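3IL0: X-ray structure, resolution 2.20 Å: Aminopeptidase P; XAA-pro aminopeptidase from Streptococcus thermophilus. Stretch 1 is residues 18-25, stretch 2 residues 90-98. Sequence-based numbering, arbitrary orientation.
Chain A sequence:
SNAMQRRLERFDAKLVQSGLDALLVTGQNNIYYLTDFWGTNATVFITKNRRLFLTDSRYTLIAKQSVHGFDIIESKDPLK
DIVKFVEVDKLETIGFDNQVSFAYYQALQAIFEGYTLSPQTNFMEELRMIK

Stretch 1 (18-25) SGLDALLV
Stretch 2 90-98: KLETIGFDN

Two parallel strands, 22-25 and 93-97, run side by side with their N-to-C directions 29° apart. The register pairs Ala 22 with Ile 94 (CA-CA 4.9 Å) and Leu 23 with Gly 95 (CA-CA 4.4 Å). Gly 95 N donates to Ala 22 O at 2.7 Å, and Leu 24 N to Gly 95 O at 3.0 Å, while Ala 22 N reaches Thr 93 O only weakly at 3.3 Å. Beyond these bonds, one water donates to Leu 24 O (2.8 Å) and accepts from Asp 97 N (2.7 Å).

Before the strands, Asp 21 (phi/psi -77/-21, chi1 m) points toward the other stretch, and its OD2 accepts from Glu 92 N at 2.8 Å and Thr 93 N at 3.1 Å. Asp 21 N donates to Thr 93 O (2.9 Å) and to Thr 93 OG1 (3.3 Å). With chi1 p, Thr 93 OG1 also donates to Gly 19 O at 3.0 Å; Gly 19 leaves its helix at 75/22.

Gly 95 (-80/149) makes room for leucines: Leu 20 CD2 lies 3.5 Å from Gly 95 CA, and Leu 23 CD1 (chi1 t, chi2 p) 3.3 Å from Gly 95 C. An ideal CB there would clash with both side chains. On the Ala 22 and Ile 94 face, Ala 22 CB meets Leu 91 CD1 at 4.2 Å.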

# COMPACT_ATOMS: atom_id res chain seq x y z
N SER A 18 11.20 -10.31 2.13
CA SER A 18 11.81 -9.04 2.36
C SER A 18 11.87 -8.60 3.86
O SER A 18 12.50 -7.61 4.20
CB SER A 18 11.05 -8.02 1.52
OG SER A 18 9.82 -7.75 2.21
N GLY A 19 11.22 -9.32 4.75
CA GLY A 19 11.20 -8.90 6.15
C GLY A 19 10.30 -7.72 6.49
O GLY A 19 10.47 -7.09 7.50
N LEU A 20 9.29 -7.45 5.66
CA LEU A 20 8.38 -6.33 5.85
C LEU A 20 7.05 -6.81 6.43
O LEU A 20 6.52 -7.82 6.01
CB LEU A 20 8.10 -5.70 4.48
CG LEU A 20 9.24 -4.98 3.71
CD1 LEU A 20 8.69 -4.58 2.32
CD2 LEU A 20 9.79 -3.79 4.47
N ASP A 21 6.52 -6.09 7.42
CA ASP A 21 5.12 -6.29 7.84
C ASP A 21 4.11 -5.66 6.89
O ASP A 21 2.91 -6.03 6.89
CB ASP A 21 4.91 -5.67 9.20
CG ASP A 21 5.77 -6.33 10.24
OD1 ASP A 21 5.90 -7.56 10.15
OD2 ASP A 21 6.39 -5.64 11.07
N ALA A 22 4.58 -4.67 6.12
CA ALA A 22 3.72 -3.90 5.22
C ALA A 22 4.53 -3.18 4.12
O ALA A 22 5.72 -2.96 4.24
CB ALA A 22 2.94 -2.88 6.09
N LEU A 23 3.84 -2.82 3.05
CA LEU A 23 4.36 -1.99 2.01
C LEU A 23 3.33 -0.95 1.66
O LEU A 23 2.15 -1.25 1.39
CB LEU A 23 4.73 -2.80 0.77
CG LEU A 23 5.55 -2.04 -0.29
CD1 LEU A 23 6.98 -1.65 0.21
CD2 LEU A 23 5.58 -2.86 -1.54
N LEU A 24 3.77 0.29 1.69
CA LEU A 24 3.00 1.37 1.19
C LEU A 24 3.28 1.42 -0.33
O LEU A 24 4.43 1.49 -0.74
CB LEU A 24 3.48 2.62 1.90
CG LEU A 24 2.89 3.94 1.43
CD1 LEU A 24 1.51 4.02 2.03
CD2 LEU A 24 3.75 5.17 1.82
N VAL A 25 2.22 1.44 -1.13
CA VAL A 25 2.28 1.51 -2.59
C VAL A 25 1.57 2.79 -3.06
O VAL A 25 0.38 2.95 -2.86
CB VAL A 25 1.59 0.25 -3.22
CG1 VAL A 25 1.65 0.32 -4.72
CG2 VAL A 25 2.24 -1.03 -2.67
N LYS A 90 -0.16 -3.89 15.36
CA LYS A 90 1.10 -3.99 16.05
C LYS A 90 2.27 -4.26 15.05
O LYS A 90 3.12 -5.10 15.29
CB LYS A 90 1.00 -5.10 17.09
CG LYS A 90 0.26 -4.70 18.40
CD LYS A 90 -0.59 -5.82 18.92
CE LYS A 90 0.08 -7.05 19.55
NZ LYS A 90 -0.96 -7.70 20.55
N LEU A 91 2.30 -3.56 13.92
CA LEU A 91 3.28 -3.90 12.88
C LEU A 91 4.55 -3.11 13.20
O LEU A 91 4.48 -2.11 13.85
CB LEU A 91 2.72 -3.59 11.49
CG LEU A 91 1.41 -4.30 11.13
CD1 LEU A 91 1.02 -4.04 9.68
CD2 LEU A 91 1.52 -5.80 11.34
N GLU A 92 5.71 -3.56 12.75
CA GLU A 92 6.93 -2.84 13.05
C GLU A 92 7.66 -2.19 11.84
O GLU A 92 8.14 -1.07 11.92
CB GLU A 92 7.88 -3.78 13.75
CG GLU A 92 9.24 -3.20 13.98
CD GLU A 92 9.19 -1.82 14.63
OE1 GLU A 92 8.24 -1.59 15.42
OE2 GLU A 92 10.10 -0.99 14.37
N THR A 93 7.80 -2.94 10.76
CA THR A 93 8.57 -2.53 9.64
C THR A 93 7.65 -2.32 8.43
O THR A 93 7.03 -3.25 7.85
CB THR A 93 9.70 -3.55 9.40
OG1 THR A 93 9.14 -4.74 8.85
CG2 THR A 93 10.37 -3.93 10.70
N ILE A 94 7.61 -1.05 8.04
CA ILE A 94 6.81 -0.55 6.92
C ILE A 94 7.79 -0.28 5.75
O ILE A 94 8.74 0.49 5.85
CB ILE A 94 6.00 0.69 7.37
CG1 ILE A 94 5.22 0.35 8.65
CG2 ILE A 94 5.03 1.16 6.32
CD1 ILE A 94 4.49 1.58 9.27
N GLY A 95 7.61 -1.02 4.67
CA GLY A 95 8.37 -0.78 3.48
C GLY A 95 7.80 0.38 2.70
O GLY A 95 6.61 0.64 2.73
N PHE A 96 8.65 1.11 2.00
CA PHE A 96 8.15 2.14 1.03
C PHE A 96 9.08 2.15 -0.17
O PHE A 96 10.19 1.70 -0.07
CB PHE A 96 8.10 3.52 1.67
CG PHE A 96 9.48 4.07 2.06
CD1 PHE A 96 10.14 4.89 1.21
CD2 PHE A 96 10.08 3.71 3.29
CE1 PHE A 96 11.44 5.36 1.52
CE2 PHE A 96 11.32 4.13 3.61
CZ PHE A 96 12.02 5.00 2.72
N ASP A 97 8.61 2.67 -1.29
CA ASP A 97 9.39 2.74 -2.50
C ASP A 97 10.42 3.89 -2.49
O ASP A 97 10.12 5.03 -2.16
CB ASP A 97 8.40 2.84 -3.64
CG ASP A 97 9.02 3.02 -4.98
OD1 ASP A 97 10.25 2.81 -5.22
OD2 ASP A 97 8.24 3.51 -5.78
N ASN A 98 11.65 3.53 -2.81
CA ASN A 98 12.76 4.46 -2.64
C ASN A 98 12.84 5.53 -3.71
O ASN A 98 13.66 6.41 -3.63
CB ASN A 98 14.09 3.74 -2.43
CG ASN A 98 14.61 3.09 -3.68
OD1 ASN A 98 14.00 3.18 -4.77
ND2 ASN A 98 15.80 2.47 -3.55
O HOH W 1 6.10 3.70 -1.23